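Hypothetical protein Atu2684 (Agrobacterium tumefaciens, PDB 2AXO) is of unknown function but belongs to the thioredoxin clan and carries a CXXC disulfide, consistent with a role in thiol-disulfide chemistry. Local coordinates at residues 76-84 with 92-102; 147-156 with 250-260. All blocks are in the same frame, centred on the assembly; numbering follows the deposited sequence.

Interaction 1 (76-84 with 92-102)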
# COMPACT_ATOMS: atom_id res chain seq x y z
N LEU A 76 17.65 -1.60 9.21
CA LEU A 76 16.31 -1.57 9.77
C LEU A 76 15.35 -2.39 8.95
O LEU A 76 15.43 -2.41 7.72
CB LEU A 76 15.80 -0.13 9.81
CG LEU A 76 16.59 0.82 10.71
CD1 LEU A 76 16.22 2.24 10.37
CD2 LEU A 76 16.29 0.51 12.18
N SER A 77 14.43 -3.05 9.62
CA SER A 77 13.42 -3.85 8.95
C SER A 77 12.04 -3.27 9.26
O SER A 77 11.66 -3.15 10.42
CB SER A 77 13.48 -5.30 9.41
OG SER A 77 12.46 -6.06 8.80
N TYR A 78 11.30 -2.90 8.21
CA TYR A 78 9.96 -2.36 8.37
C TYR A 78 8.93 -3.34 7.82
O TYR A 78 8.79 -3.48 6.61
CB TYR A 78 9.78 -1.05 7.60
CG TYR A 78 10.64 0.10 8.07
CD1 TYR A 78 11.95 0.24 7.63
CD2 TYR A 78 10.13 1.06 8.95
CE1 TYR A 78 12.74 1.32 8.04
CE2 TYR A 78 10.91 2.14 9.37
CZ TYR A 78 12.21 2.26 8.91
OH TYR A 78 12.98 3.31 9.32
N HIS A 79 8.21 -4.02 8.70
CA HIS A 79 7.19 -4.97 8.25
C HIS A 79 5.96 -4.21 7.76
O HIS A 79 5.36 -3.44 8.51
CB HIS A 79 6.81 -5.92 9.39
CG HIS A 79 7.86 -6.95 9.69
ND1 HIS A 79 9.08 -6.62 10.23
CD2 HIS A 79 7.86 -8.29 9.52
CE1 HIS A 79 9.80 -7.72 10.39
NE2 HIS A 79 9.08 -8.75 9.96
N VAL A 80 5.60 -4.44 6.50
CA VAL A 80 4.44 -3.78 5.90
C VAL A 80 3.16 -4.55 6.21
O VAL A 80 3.19 -5.74 6.50
CB VAL A 80 4.61 -3.66 4.37
CG1 VAL A 80 5.79 -2.75 4.06
CG2 VAL A 80 4.81 -5.03 3.74
N ASP A 81 2.02 -3.87 6.15
CA ASP A 81 0.76 -4.52 6.48
C ASP A 81 -0.03 -5.07 5.29
O ASP A 81 -1.03 -5.76 5.48
CB ASP A 81 -0.14 -3.56 7.27
CG ASP A 81 -0.62 -2.38 6.45
OD1 ASP A 81 -0.15 -2.21 5.30
OD2 ASP A 81 -1.47 -1.62 6.95
N TYR A 82 0.42 -4.79 4.07
CA TYR A 82 -0.34 -5.27 2.93
C TYR A 82 -0.19 -6.74 2.54
O TYR A 82 -0.54 -7.13 1.43
CB TYR A 82 -0.11 -4.36 1.72
CG TYR A 82 1.32 -4.11 1.32
CD1 TYR A 82 2.06 -5.09 0.66
CD2 TYR A 82 1.90 -2.85 1.49
CE1 TYR A 82 3.34 -4.82 0.17
CE2 TYR A 82 3.17 -2.57 1.01
CZ TYR A 82 3.88 -3.55 0.34
OH TYR A 82 5.11 -3.26 -0.18
N TRP A 83 0.30 -7.55 3.47
CA TRP A 83 0.45 -8.98 3.23
C TRP A 83 -0.39 -9.74 4.23
O TRP A 83 -0.38 -10.97 4.27
CB TRP A 83 1.92 -9.41 3.34
CG TRP A 83 2.71 -9.08 2.13
CD1 TRP A 83 3.60 -8.05 1.99
CD2 TRP A 83 2.69 -9.77 0.88
NE1 TRP A 83 4.13 -8.06 0.72
CE2 TRP A 83 3.59 -9.10 0.02
CE3 TRP A 83 1.99 -10.88 0.39
CZ2 TRP A 83 3.81 -9.52 -1.30
CZ3 TRP A 83 2.21 -11.29 -0.92
CH2 TRP A 83 3.12 -10.61 -1.75
N ASN A 84 -1.12 -9.00 5.05
CA ASN A 84 -1.98 -9.61 6.06
C ASN A 84 -3.34 -9.89 5.43
O ASN A 84 -3.81 -9.13 4.59
CB ASN A 84 -2.16 -8.69 7.26
CG ASN A 84 -0.84 -8.20 7.83
OD1 ASN A 84 0.10 -8.97 7.98
ND2 ASN A 84 -0.78 -6.92 8.17
N LEU A 92 4.23 -7.92 13.62
CA LEU A 92 5.33 -6.98 13.49
C LEU A 92 5.05 -5.90 12.46
O LEU A 92 5.81 -4.95 12.32
CB LEU A 92 6.62 -7.72 13.11
CG LEU A 92 7.32 -8.50 14.21
CD1 LEU A 92 8.41 -9.37 13.61
CD2 LEU A 92 7.90 -7.53 15.22
N ALA A 93 3.94 -6.05 11.74
CA ALA A 93 3.57 -5.09 10.71
C ALA A 93 2.77 -3.92 11.26
O ALA A 93 2.20 -4.01 12.35
CB ALA A 93 2.78 -5.78 9.61
N SER A 94 2.73 -2.83 10.50
CA SER A 94 1.97 -1.66 10.91
C SER A 94 1.68 -0.79 9.70
O SER A 94 2.40 -0.80 8.70
CB SER A 94 2.74 -0.85 11.96
OG SER A 94 3.73 -0.04 11.36
N LYS A 95 0.61 -0.01 9.82
CA LYS A 95 0.17 0.89 8.77
C LYS A 95 1.21 2.00 8.61
O LYS A 95 1.48 2.45 7.50
CB LYS A 95 -1.19 1.48 9.15
CG LYS A 95 -2.00 2.04 7.99
CD LYS A 95 -1.58 3.45 7.64
CE LYS A 95 -2.46 4.01 6.52
NZ LYS A 95 -2.35 3.20 5.27
N GLU A 96 1.81 2.41 9.73
CA GLU A 96 2.82 3.46 9.72
C GLU A 96 4.04 3.04 8.90
O GLU A 96 4.62 3.86 8.19
CB GLU A 96 3.24 3.79 11.16
CG GLU A 96 2.18 4.53 11.97
CD GLU A 96 0.90 3.74 12.14
OE1 GLU A 96 0.97 2.59 12.63
OE2 GLU A 96 -0.18 4.25 11.76
N ASN A 97 4.43 1.78 9.01
CA ASN A 97 5.57 1.29 8.25
C ASN A 97 5.26 1.33 6.77
O ASN A 97 6.10 1.72 5.96
CB ASN A 97 5.92 -0.14 8.63
CG ASN A 97 6.62 -0.23 9.95
OD1 ASN A 97 7.05 0.78 10.50
ND2 ASN A 97 6.76 -1.45 10.48
N THR A 98 4.05 0.92 6.41
CA THR A 98 3.67 0.93 5.01
C THR A 98 3.65 2.37 4.51
O THR A 98 4.11 2.65 3.40
CB THR A 98 2.29 0.27 4.80
OG1 THR A 98 2.30 -1.04 5.38
CG2 THR A 98 1.98 0.15 3.31
N GLU A 99 3.15 3.29 5.33
CA GLU A 99 3.11 4.69 4.92
C GLU A 99 4.51 5.23 4.63
O GLU A 99 4.68 6.07 3.75
CB GLU A 99 2.42 5.54 5.99
CG GLU A 99 0.95 5.20 6.14
CD GLU A 99 0.22 6.16 7.06
OE1 GLU A 99 0.69 6.37 8.20
OE2 GLU A 99 -0.82 6.70 6.63
N ARG A 100 5.50 4.75 5.38
CA ARG A 100 6.87 5.21 5.14
C ARG A 100 7.32 4.72 3.77
O ARG A 100 7.98 5.46 3.03
CB ARG A 100 7.82 4.71 6.24
CG ARG A 100 9.26 5.20 6.10
CD ARG A 100 10.04 4.93 7.39
NE ARG A 100 11.45 5.32 7.33
CZ ARG A 100 11.89 6.58 7.33
NH1 ARG A 100 11.03 7.59 7.37
NH2 ARG A 100 13.19 6.82 7.31
N GLN A 101 6.97 3.49 3.40
CA GLN A 101 7.37 3.01 2.09
C GLN A 101 6.67 3.85 1.01
O GLN A 101 7.21 4.05 -0.07
CB GLN A 101 7.04 1.52 1.92
CG GLN A 101 7.49 0.94 0.59
CD GLN A 101 7.20 -0.55 0.48
OE1 GLN A 101 6.17 -1.03 0.96
NE2 GLN A 101 8.10 -1.29 -0.17
N TYR A 102 5.47 4.35 1.31
CA TYR A 102 4.74 5.19 0.36
C TYR A 102 5.48 6.51 0.21
O TYR A 102 5.61 7.05 -0.89
CB TYR A 102 3.31 5.48 0.83
CG TYR A 102 2.41 4.27 0.93
CD1 TYR A 102 2.55 3.20 0.05
CD2 TYR A 102 1.38 4.23 1.86
CE1 TYR A 102 1.69 2.12 0.09
CE2 TYR A 102 0.50 3.15 1.91
CZ TYR A 102 0.67 2.10 1.02
OH TYR A 102 -0.21 1.04 1.04
O HOH W 1 8.45 -4.01 11.64

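Interaction 2 (147-156 with 250-260)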
# COMPACT_ATOMS: atom_id res chain seq x y z
N GLY A 147 27.34 10.01 1.16
CA GLY A 147 27.25 9.02 2.21
C GLY A 147 26.80 9.71 3.48
O GLY A 147 26.17 10.77 3.43
N LEU A 148 27.14 9.13 4.63
CA LEU A 148 26.77 9.71 5.91
C LEU A 148 27.85 10.72 6.32
O LEU A 148 28.77 10.40 7.07
CB LEU A 148 26.66 8.58 6.95
CG LEU A 148 25.71 7.46 6.52
CD1 LEU A 148 25.66 6.38 7.59
CD2 LEU A 148 24.31 8.03 6.28
N ASN A 149 27.72 11.95 5.82
CA ASN A 149 28.69 13.02 6.07
C ASN A 149 28.58 13.76 7.39
O ASN A 149 29.52 14.45 7.79
CB ASN A 149 28.62 14.03 4.93
CG ASN A 149 29.06 13.45 3.61
OD1 ASN A 149 28.74 13.98 2.55
ND2 ASN A 149 29.82 12.35 3.66
N VAL A 150 27.44 13.65 8.06
CA VAL A 150 27.25 14.33 9.33
C VAL A 150 27.36 13.35 10.48
O VAL A 150 26.65 12.35 10.53
CB VAL A 150 25.86 14.99 9.40
CG1 VAL A 150 25.72 15.79 10.69
CG2 VAL A 150 25.65 15.89 8.19
N PRO A 151 28.27 13.61 11.43
CA PRO A 151 28.42 12.70 12.56
C PRO A 151 27.20 12.68 13.47
O PRO A 151 26.63 13.73 13.78
CB PRO A 151 29.68 13.21 13.26
CG PRO A 151 29.67 14.67 12.96
CD PRO A 151 29.23 14.73 11.52
N VAL A 152 26.79 11.48 13.87
CA VAL A 152 25.66 11.29 14.76
C VAL A 152 26.08 10.26 15.79
O VAL A 152 26.61 9.20 15.45
CB VAL A 152 24.41 10.76 14.01
CG1 VAL A 152 23.26 10.57 14.99
CG2 VAL A 152 23.99 11.73 12.91
N SER A 153 25.88 10.60 17.06
CA SER A 153 26.24 9.72 18.17
C SER A 153 25.04 9.58 19.10
O SER A 153 24.24 10.51 19.23
CB SER A 153 27.40 10.31 18.98
OG SER A 153 28.56 10.50 18.19
N SER A 154 24.92 8.43 19.75
CA SER A 154 23.81 8.20 20.66
C SER A 154 24.27 7.35 21.83
O SER A 154 25.12 6.47 21.68
CB SER A 154 22.66 7.51 19.93
OG SER A 154 23.10 6.32 19.29
N LYS A 155 23.71 7.61 23.00
CA LYS A 155 24.08 6.87 24.19
C LYS A 155 23.05 7.11 25.28
O LYS A 155 22.25 8.04 25.20
CB LYS A 155 25.45 7.32 24.70
CG LYS A 155 25.48 8.82 25.02
CD LYS A 155 26.77 9.24 25.70
CE LYS A 155 26.86 8.69 27.12
NZ LYS A 155 28.04 9.23 27.84
N PHE A 156 23.10 6.26 26.30
CA PHE A 156 22.21 6.36 27.45
C PHE A 156 22.90 7.24 28.48
O PHE A 156 24.06 7.00 28.83
CB PHE A 156 21.98 4.99 28.08
CG PHE A 156 21.11 4.08 27.26
CD1 PHE A 156 19.75 4.32 27.14
CD2 PHE A 156 21.66 2.97 26.63
CE1 PHE A 156 18.94 3.46 26.41
CE2 PHE A 156 20.86 2.10 25.89
CZ PHE A 156 19.50 2.35 25.78
N ILE A 250 19.39 10.59 3.68
CA ILE A 250 19.76 10.52 5.09
C ILE A 250 21.24 10.87 5.07
O ILE A 250 22.04 10.18 4.43
CB ILE A 250 19.55 9.09 5.63
CG1 ILE A 250 18.06 8.74 5.56
CG2 ILE A 250 20.07 8.99 7.07
CD1 ILE A 250 17.74 7.29 5.89
N VAL A 251 21.61 11.96 5.73
CA VAL A 251 22.99 12.44 5.73
C VAL A 251 23.82 12.05 6.95
O VAL A 251 25.02 12.33 7.00
CB VAL A 251 23.04 13.97 5.55
CG1 VAL A 251 22.34 14.37 4.26
CG2 VAL A 251 22.39 14.65 6.74
N GLY A 252 23.18 11.40 7.91
CA GLY A 252 23.87 10.97 9.12
C GLY A 252 23.04 9.91 9.79
O GLY A 252 21.81 9.91 9.65
N ALA A 253 23.67 8.99 10.50
CA ALA A 253 22.92 7.94 11.16
C ALA A 253 23.70 7.24 12.26
O ALA A 253 24.94 7.20 12.23
CB ALA A 253 22.43 6.91 10.14
N SER A 254 22.97 6.68 13.21
CA SER A 254 23.57 5.98 14.32
C SER A 254 22.59 4.98 14.91
O SER A 254 21.38 5.15 14.80
CB SER A 254 23.97 6.99 15.40
OG SER A 254 24.38 6.35 16.60
N ILE A 255 23.13 3.94 15.52
CA ILE A 255 22.30 2.95 16.17
C ILE A 255 22.70 2.86 17.63
O ILE A 255 23.87 2.92 17.97
CB ILE A 255 22.43 1.55 15.55
CG1 ILE A 255 21.64 1.49 14.23
CG2 ILE A 255 21.89 0.49 16.53
CD1 ILE A 255 21.61 0.13 13.58
N LEU A 256 21.69 2.76 18.49
CA LEU A 256 21.91 2.63 19.91
C LEU A 256 21.19 1.36 20.30
O LEU A 256 19.98 1.25 20.13
CB LEU A 256 21.29 3.82 20.66
CG LEU A 256 21.35 3.75 22.19
CD1 LEU A 256 22.80 3.57 22.63
CD2 LEU A 256 20.76 5.01 22.81
N LEU A 257 21.93 0.38 20.81
CA LEU A 257 21.30 -0.87 21.22
C LEU A 257 20.95 -0.81 22.69
O LEU A 257 21.66 -0.19 23.48
CB LEU A 257 22.22 -2.07 20.96
CG LEU A 257 22.53 -2.41 19.51
CD1 LEU A 257 23.41 -3.65 19.46
CD2 LEU A 257 21.23 -2.64 18.74
N GLY A 258 19.84 -1.45 23.06
CA GLY A 258 19.42 -1.45 24.44
C GLY A 258 20.46 -2.09 25.34
O GLY A 258 20.67 -1.66 26.47
N ASN A 259 21.13 -3.12 24.83
CA ASN A 259 22.16 -3.80 25.59
C ASN A 259 23.47 -3.03 25.50
O ASN A 259 24.09 -2.97 24.44
CB ASN A 259 22.37 -5.22 25.06
CG ASN A 259 23.60 -5.87 25.63
OD1 ASN A 259 23.95 -5.65 26.79
ND2 ASN A 259 24.28 -6.68 24.83
N GLU A 260 23.89 -2.43 26.61
CA GLU A 260 25.13 -1.66 26.62
C GLU A 260 26.30 -2.44 27.22
O GLU A 260 27.15 -1.88 27.91
CB GLU A 260 24.95 -0.35 27.39
CG GLU A 260 24.18 0.73 26.64
CD GLU A 260 24.77 1.03 25.27
OE1 GLU A 260 24.53 0.25 24.32
OE2 GLU A 260 25.48 2.06 25.14
O HOH W 2 26.47 9.66 10.56

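Interaction 1 (76-84 with 92-102)
Asn97, in the first turn of helix 95-107, reaches across to His79, and its side chain is worth following outward. CB sits 3.3 Å from His79 O. With CG anti to the carbonyl carbon (chi1 -76°), the amide is turned toward residues 78-79 and its two ends part company. OD1 comes to the edge of the Tyr78 ring, 3.5 Å from CD2, the amide standing almost perpendicular to the ring (88°). ND2 donates to His79 O at 3.1 Å and 161°, with the acceptor in the amide plane; a second bond from ND2 to Val203 O helps fix the amide's rotation. His79 O also takes a weak bond from Ser94 N, while Ser94 OG caps the helix by accepting from Asn97 N at 3.1 Å. Leu92 closes over one face of the His79 imidazole, its CB 3.8 Å from the ring centroid, and a water joins His79 N to Leu92 O. Further on, Thr98 OG1 donates to Asp81 OD1 from above the carboxylate plane (2.7 Å), and Tyr82 OH donates to Gln101 OE1 (2.7 Å). Gln101 NE2 is held by Tyr114 O and Gln117 OE1. Tyr82 and Tyr102 each meet the other's counterpart in the second subunit. All this is consistent with the strand-to-helix crossing of a thioredoxin-like fold, here placed at the dimer interface.

Interaction 2 (147-156 with 250-260)
Ser154 OG and Ser254 OG share a hydrogen bond of 3.0 Å, an odd tie between two nearly parallel strands that lie side by side without a backbone ladder. Strands 152-156 and 250-257 are outermost strands of two separate antiparallel sheets, meeting edge to edge with axes 5.8 Å apart and 19° from parallel. Just before strand 152-156 the chain makes an inverse gamma turn centred on Leu148, and there the backbones do join: Val150 N donates to Val251 O at 3.0 Å and a straight 167°. The carbonyl of the same Val150 is bridged instead by a water, which donates to Val150 O (2.7 Å) and accepts from Ala253 N (2.9 Å). Apolar groups pack around this junction. Val150 CG2 packs against Val251 CG2, Leu148 CD1 touches Ala253 CB, and Val152 lays its CG2 against the backbone between Gly252 and Ala253. At the far end the Phe156 ring takes over. Leu256 has CG anti to its own N (chi1 175°), which sends the branch toward Phe156; CD2 then lies over the centre of one ring face, 4.2 Å from the centroid. Lys230 makes a cation-pi contact with the same ring. Phe156 N is buried with no partner in the model. Along the ring edge, CE2 faces Leu257 O, and Glu260 CG comes within 3.4 Å of Phe156 CD2.

In the fold
The two contacts lie on opposite sides of the chain's centre, their own centres about 23 Å apart, and neither touches the other. Interaction 1 ties a strand to a helix inside the thioredoxin-like part, is partly buried, with no exposed residue among those that touch, and gains further cover from the second subunit; directed side-chain hydrogen bonds dominate it. Interaction 2 joins strand edges of two other sheets, is more open to solvent with several exposed residues, involves no other chain, and relies mostly on apolar packing. Glu47 of strand 45-50 and Gln239 of strand 232-241 relate them: Arg100 of interaction 1 bonds to both, and Ile250 of interaction 2 packs on both.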